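Local coordinates for protein Non-reducing end beta-L-arabinofuranosidase (Bacteroides thetaiotaomicron, PDB 5MQO) that belongs to glycoside hydrolase family GH127 and probably acts on complex plant pectin, with a proposed role in removing its aceric acid residues, at residues S640-L645 with P678-G683; L267-G272 with P286-Y291; E500-Q505 with L519-R524. One frame throughout, in Å; residues are numbered along the deposited sequence.

Interaction 1 of 3, residues S640-L645 with P678-G683; sequences SSIVAL and PYYAWG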
loop_
_atom_site.group_PDB
_atom_site.type_symbol
_atom_site.label_atom_id
_atom_site.label_comp_id
_atom_site.label_asym_id
_atom_site.label_seq_id
_atom_site.Cartn_x
_atom_site.Cartn_y
_atom_site.Cartn_z
ATOM N N SER A 640 -6.257 -3.395 21.253
ATOM C CA SER A 640 -5.595 -2.305 20.507
ATOM C C SER A 640 -6.329 -1.006 20.817
ATOM O O SER A 640 -7.569 -0.972 20.773
ATOM C CB SER A 640 -5.613 -2.580 18.991
ATOM O OG SER A 640 -4.680 -1.765 18.300
ATOM N N SER A 641 -5.569 0.037 21.150
ATOM C CA SER A 641 -6.165 1.318 21.485
ATOM C C SER A 641 -6.348 2.101 20.204
ATOM O O SER A 641 -5.375 2.368 19.495
ATOM C CB SER A 641 -5.312 2.123 22.469
ATOM O OG SER A 641 -6.066 3.231 22.971
ATOM N N ILE A 642 -7.594 2.447 19.900
ATOM C CA ILE A 642 -7.916 3.182 18.691
ATOM C C ILE A 642 -8.723 4.430 19.093
ATOM O O ILE A 642 -9.397 4.438 20.138
ATOM C CB ILE A 642 -8.658 2.296 17.630
ATOM C CG1 ILE A 642 -10.143 2.138 17.976
ATOM C CG2 ILE A 642 -7.997 0.918 17.449
ATOM C CD1 ILE A 642 -11.007 1.538 16.883
ATOM N N VAL A 643 -8.640 5.478 18.277
ATOM C CA VAL A 643 -9.476 6.630 18.447
ATOM C C VAL A 643 -10.785 6.405 17.700
ATOM O O VAL A 643 -10.806 6.370 16.478
ATOM C CB VAL A 643 -8.792 7.911 17.962
ATOM C CG1 VAL A 643 -9.752 9.101 18.103
ATOM C CG2 VAL A 643 -7.515 8.149 18.757
ATOM N N ALA A 644 -11.870 6.231 18.445
ATOM C CA ALA A 644 -13.218 6.329 17.872
ATOM C C ALA A 644 -13.679 7.798 17.878
ATOM O O ALA A 644 -13.047 8.644 18.481
ATOM C CB ALA A 644 -14.208 5.429 18.615
ATOM N N LEU A 645 -14.748 8.094 17.156
ATOM C CA LEU A 645 -15.299 9.437 17.118
ATOM C C LEU A 645 -16.755 9.278 17.519
ATOM O O LEU A 645 -17.454 8.432 16.966
ATOM C CB LEU A 645 -15.153 10.054 15.716
ATOM C CG LEU A 645 -13.724 10.096 15.127
ATOM C CD1 LEU A 645 -13.720 10.256 13.595
ATOM C CD2 LEU A 645 -12.898 11.178 15.800
ATOM N N PRO A 678 -12.045 3.443 12.848
ATOM C CA PRO A 678 -11.271 3.458 11.615
ATOM C C PRO A 678 -11.648 2.300 10.717
ATOM O O PRO A 678 -11.916 1.200 11.210
ATOM C CB PRO A 678 -9.829 3.296 12.104
ATOM C CG PRO A 678 -9.861 3.805 13.500
ATOM C CD PRO A 678 -11.165 3.279 14.005
ATOM N N TYR A 679 -11.691 2.560 9.420
ATOM C CA TYR A 679 -12.036 1.536 8.455
ATOM C C TYR A 679 -11.170 0.330 8.633
ATOM O O TYR A 679 -11.705 -0.778 8.703
ATOM C CB TYR A 679 -11.897 2.063 7.042
ATOM C CG TYR A 679 -12.119 1.073 5.941
ATOM C CD1 TYR A 679 -13.408 0.610 5.627
ATOM C CD2 TYR A 679 -11.057 0.639 5.173
ATOM C CE1 TYR A 679 -13.607 -0.297 4.578
ATOM C CE2 TYR A 679 -11.241 -0.246 4.117
ATOM C CZ TYR A 679 -12.508 -0.718 3.819
ATOM O OH TYR A 679 -12.638 -1.596 2.778
ATOM N N TYR A 680 -9.852 0.525 8.771
ATOM C CA TYR A 680 -8.947 -0.614 8.816
ATOM C C TYR A 680 -9.363 -1.604 9.904
ATOM O O TYR A 680 -9.263 -2.803 9.705
ATOM C CB TYR A 680 -7.490 -0.181 9.010
ATOM C CG TYR A 680 -7.093 0.117 10.436
ATOM C CD1 TYR A 680 -6.640 -0.879 11.273
ATOM C CD2 TYR A 680 -7.158 1.413 10.934
ATOM C CE1 TYR A 680 -6.280 -0.591 12.576
ATOM C CE2 TYR A 680 -6.807 1.705 12.245
ATOM C CZ TYR A 680 -6.378 0.699 13.050
ATOM O OH TYR A 680 -6.027 0.994 14.317
ATOM N N ALA A 681 -9.844 -1.088 11.035
ATOM C CA ALA A 681 -10.317 -1.903 12.161
ATOM C C ALA A 681 -11.751 -2.466 12.021
ATOM O O ALA A 681 -12.261 -3.066 12.988
ATOM C CB ALA A 681 -10.239 -1.080 13.440
ATOM N N TRP A 682 -12.406 -2.305 10.860
ATOM C CA TRP A 682 -13.751 -2.859 10.707
ATOM C C TRP A 682 -13.701 -4.387 10.738
ATOM O O TRP A 682 -12.642 -4.991 10.525
ATOM C CB TRP A 682 -14.502 -2.307 9.482
ATOM C CG TRP A 682 -14.438 -3.078 8.261
ATOM C CD1 TRP A 682 -13.488 -3.007 7.322
ATOM C CD2 TRP A 682 -15.394 -4.024 7.798
ATOM N NE1 TRP A 682 -13.769 -3.846 6.296
ATOM C CE2 TRP A 682 -14.937 -4.498 6.564
ATOM C CE3 TRP A 682 -16.598 -4.535 8.318
ATOM C CZ2 TRP A 682 -15.645 -5.458 5.803
ATOM C CZ3 TRP A 682 -17.296 -5.502 7.573
ATOM C CH2 TRP A 682 -16.816 -5.946 6.323
ATOM N N GLY A 683 -14.849 -4.978 11.068
ATOM C CA GLY A 683 -15.030 -6.414 11.047
ATOM C C GLY A 683 -14.162 -7.193 12.014
ATOM O O GLY A 683 -13.783 -8.296 11.698
#

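Interaction 2 of 3, residues L267-G272 with P286-Y291; sequences LIDIRG and PFRDQY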
loop_
_atom_site.group_PDB
_atom_site.type_symbol
_atom_site.label_atom_id
_atom_site.label_comp_id
_atom_site.label_asym_id
_atom_site.label_seq_id
_atom_site.Cartn_x
_atom_site.Cartn_y
_atom_site.Cartn_z
ATOM N N LEU A 267 10.419 -6.492 -21.858
ATOM C CA LEU A 267 9.139 -6.823 -21.270
ATOM C C LEU A 267 8.080 -5.716 -21.426
ATOM O O LEU A 267 6.904 -6.022 -21.606
ATOM C CB LEU A 267 9.330 -7.247 -19.812
ATOM C CG LEU A 267 10.021 -8.628 -19.705
ATOM C CD1 LEU A 267 10.674 -8.835 -18.354
ATOM C CD2 LEU A 267 9.048 -9.769 -19.972
ATOM N N ILE A 268 8.501 -4.447 -21.396
ATOM C CA ILE A 268 7.605 -3.284 -21.651
ATOM C C ILE A 268 7.309 -3.142 -23.159
ATOM O O ILE A 268 6.131 -3.012 -23.612
ATOM C CB ILE A 268 8.230 -1.971 -21.113
ATOM C CG1 ILE A 268 8.355 -2.013 -19.589
ATOM C CG2 ILE A 268 7.365 -0.788 -21.486
ATOM C CD1 ILE A 268 9.175 -0.889 -18.982
ATOM N N ASP A 269 8.388 -3.163 -23.935
ATOM C CA ASP A 269 8.293 -3.052 -25.387
ATOM C C ASP A 269 7.390 -4.098 -26.051
ATOM O O ASP A 269 6.775 -3.801 -27.055
ATOM C CB ASP A 269 9.697 -3.090 -26.021
ATOM C CG ASP A 269 10.487 -1.811 -25.776
ATOM O OD1 ASP A 269 9.970 -0.861 -25.134
ATOM O OD2 ASP A 269 11.626 -1.767 -26.247
ATOM N N ILE A 270 7.349 -5.308 -25.505
ATOM C CA ILE A 270 6.525 -6.369 -26.037
ATOM C C ILE A 270 5.029 -6.107 -25.830
ATOM O O ILE A 270 4.243 -6.420 -26.699
ATOM C CB ILE A 270 6.929 -7.730 -25.448
ATOM C CG1 ILE A 270 8.040 -8.334 -26.294
ATOM C CG2 ILE A 270 5.756 -8.719 -25.415
ATOM C CD1 ILE A 270 8.674 -9.577 -25.679
ATOM N N ARG A 271 4.624 -5.562 -24.689
ATOM C CA ARG A 271 3.208 -5.404 -24.427
ATOM C C ARG A 271 2.530 -4.890 -25.650
ATOM O O ARG A 271 2.902 -3.844 -26.161
ATOM C CB ARG A 271 2.922 -4.379 -23.352
ATOM C CG ARG A 271 3.348 -4.826 -22.014
ATOM C CD ARG A 271 2.633 -4.105 -20.907
ATOM N NE ARG A 271 2.538 -5.093 -19.850
ATOM C CZ ARG A 271 1.464 -5.810 -19.577
ATOM N NH1 ARG A 271 0.318 -5.597 -20.208
ATOM N NH2 ARG A 271 1.525 -6.716 -18.613
ATOM N N GLY A 272 1.516 -5.615 -26.100
ATOM C CA GLY A 272 0.682 -5.172 -27.197
ATOM C C GLY A 272 1.259 -5.395 -28.566
ATOM O O GLY A 272 0.770 -4.823 -29.508
ATOM N N PRO A 286 0.006 -1.206 -27.300
ATOM C CA PRO A 286 1.311 -1.016 -26.655
ATOM C C PRO A 286 1.296 -0.139 -25.414
ATOM O O PRO A 286 0.402 0.662 -25.246
ATOM C CB PRO A 286 2.123 -0.342 -27.756
ATOM C CG PRO A 286 1.558 -0.952 -28.985
ATOM C CD PRO A 286 0.096 -0.952 -28.744
ATOM N N PHE A 287 2.290 -0.275 -24.553
ATOM C CA PHE A 287 2.302 0.520 -23.337
ATOM C C PHE A 287 2.370 2.007 -23.615
ATOM O O PHE A 287 1.739 2.788 -22.913
ATOM C CB PHE A 287 3.391 0.126 -22.350
ATOM C CG PHE A 287 3.343 0.948 -21.110
ATOM C CD1 PHE A 287 2.315 0.764 -20.192
ATOM C CD2 PHE A 287 4.246 1.994 -20.904
ATOM C CE1 PHE A 287 2.232 1.569 -19.044
ATOM C CE2 PHE A 287 4.153 2.820 -19.788
ATOM C CZ PHE A 287 3.159 2.610 -18.854
ATOM N N ARG A 288 3.086 2.407 -24.654
ATOM C CA ARG A 288 3.316 3.841 -24.884
ATOM C C ARG A 288 2.084 4.568 -25.393
ATOM O O ARG A 288 2.044 5.789 -25.346
ATOM C CB ARG A 288 4.529 4.047 -25.782
ATOM C CG ARG A 288 5.791 3.516 -25.125
ATOM C CD ARG A 288 7.062 3.761 -25.935
ATOM N NE ARG A 288 8.258 3.467 -25.148
ATOM C CZ ARG A 288 8.673 2.239 -24.807
ATOM N NH1 ARG A 288 8.012 1.122 -25.176
ATOM N NH2 ARG A 288 9.774 2.114 -24.074
ATOM N N ASP A 289 1.075 3.815 -25.836
ATOM C CA ASP A 289 -0.239 4.364 -26.230
ATOM C C ASP A 289 -1.221 4.468 -25.074
ATOM O O ASP A 289 -2.255 5.070 -25.237
ATOM C CB ASP A 289 -0.880 3.525 -27.355
ATOM C CG ASP A 289 -0.011 3.454 -28.609
ATOM O OD1 ASP A 289 0.363 4.522 -29.143
ATOM O OD2 ASP A 289 0.300 2.328 -29.062
ATOM N N GLN A 290 -0.907 3.885 -23.921
ATOM C CA GLN A 290 -1.800 3.866 -22.763
ATOM C C GLN A 290 -1.635 5.106 -21.944
ATOM O O GLN A 290 -0.545 5.342 -21.419
ATOM C CB GLN A 290 -1.495 2.676 -21.860
ATOM C CG GLN A 290 -1.849 1.330 -22.475
ATOM C CD GLN A 290 -1.465 0.158 -21.581
ATOM O OE1 GLN A 290 -1.629 0.190 -20.351
ATOM N NE2 GLN A 290 -0.979 -0.901 -22.208
ATOM N N TYR A 291 -2.698 5.899 -21.816
ATOM C CA TYR A 291 -2.685 7.106 -20.970
ATOM C C TYR A 291 -3.784 7.067 -19.883
ATOM O O TYR A 291 -4.108 8.100 -19.270
ATOM C CB TYR A 291 -2.837 8.369 -21.840
ATOM C CG TYR A 291 -1.703 8.610 -22.782
ATOM C CD1 TYR A 291 -0.568 9.347 -22.370
ATOM C CD2 TYR A 291 -1.730 8.108 -24.095
ATOM C CE1 TYR A 291 0.499 9.597 -23.238
ATOM C CE2 TYR A 291 -0.650 8.330 -24.981
ATOM C CZ TYR A 291 0.461 9.081 -24.547
ATOM O OH TYR A 291 1.524 9.335 -25.387
#

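Interaction 3 of 3, residues E500-Q505 with L519-R524; sequences ELALVQ and LNKVPR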
loop_
_atom_site.group_PDB
_atom_site.type_symbol
_atom_site.label_atom_id
_atom_site.label_comp_id
_atom_site.label_asym_id
_atom_site.label_seq_id
_atom_site.Cartn_x
_atom_site.Cartn_y
_atom_site.Cartn_z
ATOM N N GLU A 500 27.882 7.626 11.316
ATOM C CA GLU A 500 26.501 7.391 11.719
ATOM C C GLU A 500 25.739 8.684 11.888
ATOM O O GLU A 500 26.281 9.691 12.323
ATOM C CB GLU A 500 26.411 6.651 13.057
ATOM C CG GLU A 500 26.236 5.143 12.958
ATOM C CD GLU A 500 25.670 4.513 14.236
ATOM O OE1 GLU A 500 25.250 5.250 15.176
ATOM O OE2 GLU A 500 25.641 3.257 14.285
ATOM N N LEU A 501 24.467 8.631 11.531
ATOM C CA LEU A 501 23.508 9.639 11.903
ATOM C C LEU A 501 22.383 8.831 12.475
ATOM O O LEU A 501 21.882 7.931 11.814
ATOM C CB LEU A 501 23.058 10.420 10.681
ATOM C CG LEU A 501 22.254 11.690 10.945
ATOM C CD1 LEU A 501 22.270 12.569 9.702
ATOM C CD2 LEU A 501 20.832 11.365 11.377
ATOM N N ALA A 502 22.015 9.108 13.717
ATOM C CA ALA A 502 20.921 8.384 14.352
ATOM C C ALA A 502 19.905 9.379 14.828
ATOM O O ALA A 502 20.279 10.427 15.334
ATOM C CB ALA A 502 21.429 7.566 15.513
ATOM N N LEU A 503 18.625 9.081 14.660
ATOM C CA LEU A 503 17.620 9.945 15.248
ATOM C C LEU A 503 16.465 9.156 15.865
ATOM O O LEU A 503 16.306 7.965 15.643
ATOM C CB LEU A 503 17.170 11.026 14.254
ATOM C CG LEU A 503 16.572 10.613 12.903
ATOM C CD1 LEU A 503 15.106 10.204 13.010
ATOM C CD2 LEU A 503 16.715 11.746 11.901
ATOM N N VAL A 504 15.709 9.842 16.699
ATOM C CA VAL A 504 14.597 9.253 17.419
ATOM C C VAL A 504 13.345 10.081 17.139
ATOM O O VAL A 504 13.342 11.308 17.318
ATOM C CB VAL A 504 14.859 9.195 18.936
ATOM C CG1 VAL A 504 13.800 8.351 19.623
ATOM C CG2 VAL A 504 16.225 8.598 19.190
ATOM N N GLN A 505 12.292 9.392 16.704
ATOM C CA GLN A 505 11.027 10.010 16.353
ATOM C C GLN A 505 10.036 9.634 17.428
ATOM O O GLN A 505 9.847 8.448 17.688
ATOM C CB GLN A 505 10.554 9.498 14.988
ATOM C CG GLN A 505 9.181 10.050 14.564
ATOM C CD GLN A 505 8.987 10.142 13.056
ATOM O OE1 GLN A 505 9.934 10.071 12.283
ATOM N NE2 GLN A 505 7.779 10.324 12.647
ATOM N N LEU A 519 17.773 14.301 17.398
ATOM C CA LEU A 519 19.051 13.843 16.827
ATOM C C LEU A 519 20.035 13.299 17.844
ATOM O O LEU A 519 20.640 14.091 18.549
ATOM C CB LEU A 519 19.728 15.010 16.138
ATOM C CG LEU A 519 18.986 15.434 14.885
ATOM C CD1 LEU A 519 19.336 16.871 14.588
ATOM C CD2 LEU A 519 19.330 14.521 13.702
ATOM N N ASN A 520 20.224 11.975 17.900
ATOM C CA ASN A 520 21.177 11.369 18.850
ATOM C C ASN A 520 22.590 11.526 18.389
ATOM O O ASN A 520 23.365 12.130 19.076
ATOM C CB ASN A 520 20.936 9.885 19.074
ATOM C CG ASN A 520 19.621 9.591 19.745
ATOM O OD1 ASN A 520 19.144 8.458 19.669
ATOM N ND2 ASN A 520 19.013 10.586 20.388
ATOM N N LYS A 521 22.930 10.963 17.240
ATOM C CA LYS A 521 24.294 11.045 16.711
ATOM C C LYS A 521 24.263 11.801 15.411
ATOM O O LYS A 521 23.415 11.526 14.561
ATOM C CB LYS A 521 24.902 9.654 16.503
ATOM C CG LYS A 521 24.740 8.759 17.727
ATOM C CD LYS A 521 25.950 7.884 18.005
ATOM C CE LYS A 521 26.180 7.802 19.510
ATOM N NZ LYS A 521 27.306 6.886 19.832
ATOM N N VAL A 522 25.139 12.792 15.302
ATOM C CA VAL A 522 25.403 13.498 14.065
ATOM C C VAL A 522 26.872 13.282 13.859
ATOM O O VAL A 522 27.648 13.480 14.806
ATOM C CB VAL A 522 25.130 15.017 14.182
ATOM C CG1 VAL A 522 25.590 15.768 12.942
ATOM C CG2 VAL A 522 23.651 15.282 14.406
ATOM N N PRO A 523 27.278 12.877 12.641
ATOM C CA PRO A 523 28.734 12.785 12.438
ATOM C C PRO A 523 29.340 14.199 12.397
ATOM O O PRO A 523 28.695 15.132 11.886
ATOM C CB PRO A 523 28.871 12.044 11.109
ATOM C CG PRO A 523 27.510 12.075 10.467
ATOM C CD PRO A 523 26.524 12.713 11.385
ATOM N N ARG A 524 30.539 14.360 12.958
ATOM C CA ARG A 524 31.118 15.701 13.188
ATOM C C ARG A 524 31.462 16.462 11.908
ATOM O O ARG A 524 31.403 17.686 11.898
ATOM C CB ARG A 524 32.347 15.645 14.121
ATOM C CG ARG A 524 32.014 15.506 15.612
ATOM C CD ARG A 524 33.265 15.341 16.491
ATOM N NE ARG A 524 32.951 14.852 17.846
ATOM C CZ ARG A 524 33.836 14.398 18.744
ATOM N NH1 ARG A 524 35.139 14.356 18.473
ATOM N NH2 ARG A 524 33.410 13.975 19.936
#

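Interaction 1 of 3, residues S640-L645 with P678-G683
Tyr680 meets Ile642 through its phenol oxygen: OH lies 3.7 Å from Ile642 CG2, the two side chains running past each other in opposite directions. One face of the tyrosine ring carries Ala681 CB, 4.1 Å above the plane and displaced toward the rim, and Phe50 brings its ring against Tyr680 with the planes inclined at about 65°. In the same turn, Trp682 CD1 sits off-centre over one face of the Tyr679 ring, while Tyr679 O lies at the edge of the indole, in its plane. All this happens where strand 670-678 of the C-terminal domain's beta-sheet gives out. That strand pairs antiparallel with strand 640-651, Leu645 bonding to Leu676 through the backbone, and just past it the chain coils into a tight turn in which Trp682 N donates to Tyr679 O at 2.7 Å. Ile642 reaches from the strand to this turn. Its CG1 stands between the backbone N and the carbonyl carbon (chi1 79°), and an extended chi2 carries CD1 to within 3.4 Å of Pro678 CD. The same methyl carbon, CD1 of Ile642, approaches Ala681 CB at 4.4 Å. Pro678 CD also faces Val643 O, which is hydrogen-bonded to Tyr606 OH.

Interaction 2 of 3, residues L267-G272 with P286-Y291
The C-terminal part of helix 258-270, in the helical catalytic domain, meets the loop that leads on to helix 297-314: Ile268, Asp269, Arg271 and Gly272 touch Pro286, Phe287 and Arg288. The loop is coiled here into a short 3-10 turn, with Gln290 N bonded to Phe287 O at 3.0 Å. On the outer side a salt bridge spans the gap. Arg288, its chain extended from CG to NE, crosses Asp269 obliquely, with the guanidinium and carboxylate planes 60° apart. One oxygen takes both terminal nitrogens: Asp269 OD1 is 2.8 Å from Arg288 NH1 and receives a weak bond from Arg288 NH2 at 3.2 Å. NH1 comes to that oxygen on its anti side, 33° out of the carboxylate plane. NH2 also forms a salt bridge with Glu316, so the guanidinium serves two acids. An alanine in place of Arg288 would probably leave Asp269 and Glu316 without the charge they share and take away the bridge between helix and loop. Deeper in, Ile268 CG2 lies 4.2 Å from Phe287 CB, the two side chains side by side and pointing the same way, and both reach Val307 on the next helix. Arg271 turns its guanidinium to Asn281 O and Tyr245 OH, while its backbone O receives a CA-H...O contact from Pro286 CA at 3.3 Å. Gly272 comes within 4.2 Å of Pro286, CA to CA; it has a positive phi, which suits glycine, and a beta carbon there would in addition run into Pro286 N. The contact thus closes the neck of a long excursion between two successive helices, a connection in keeping with the six-hairpin helical barrel of this clan.

Interaction 3 of 3, residues E500-Q505 with L519-R524
Leu501 carries its CG anti to the backbone N (chi1 -169°), and Leu519 carries its CG anti to the carbonyl carbon (chi1 -69°). From these starts the two side chains slant across each other, bringing CD2 of Leu501 to 4.2 Å from CD2 of Leu519. That same Leu519 methyl also touches Leu503 CB, at 4.1 Å. On the opposite face of the sheet, Ala502 CB packs against CG of Lys521, whose chain, bent at chi2 and chi3, brings its CD to 3.9 Å from Glu500 OE1; the charged ends, Glu500 OE1 and Lys521 NZ, stay 5.3 Å apart. Asn520 OD1 presses close on Val504 CG2. Between the faces, Ala502 N donates to Lys521 O at 2.9 Å. Ala502 O is gripped twice, by Asn520 N at 3.0 Å and, weakly, by Lys521 N at 3.3 Å. Past Lys521 the ladder stops: Pro523 has no N-H to offer, and its CD rests 3.2 Å from Glu500 O. With two consecutive residues, Asn520 and Lys521, facing the single Ala502, the register slips by one: this is a classic beta bulge in the antiparallel hairpin of strands 500-506 and 514-521, part of the middle domain's sheet.

The three contacts fall in three different domains, catalytic, middle and C-terminal, and have no helix or strand in common; none touches another. Interaction 1 is fully buried and rests mainly on apolar contact, with a phenol oxygen and a backbone carbonyl at its margins and no bond between the two segments; it links a strand to the turn that follows its neighbour. Interactions 2 and 3 are partly buried and mix chemistries: interaction 2 sets a charged pair at its outer side over an apolar inner one, joining a helix to the loop that follows it, whereas interaction 3 relies on backbone bonds between adjacent strands, with leucines on one face and charged chains on the other. Interactions 1 and 2 lie on opposite sides of the chain's centre.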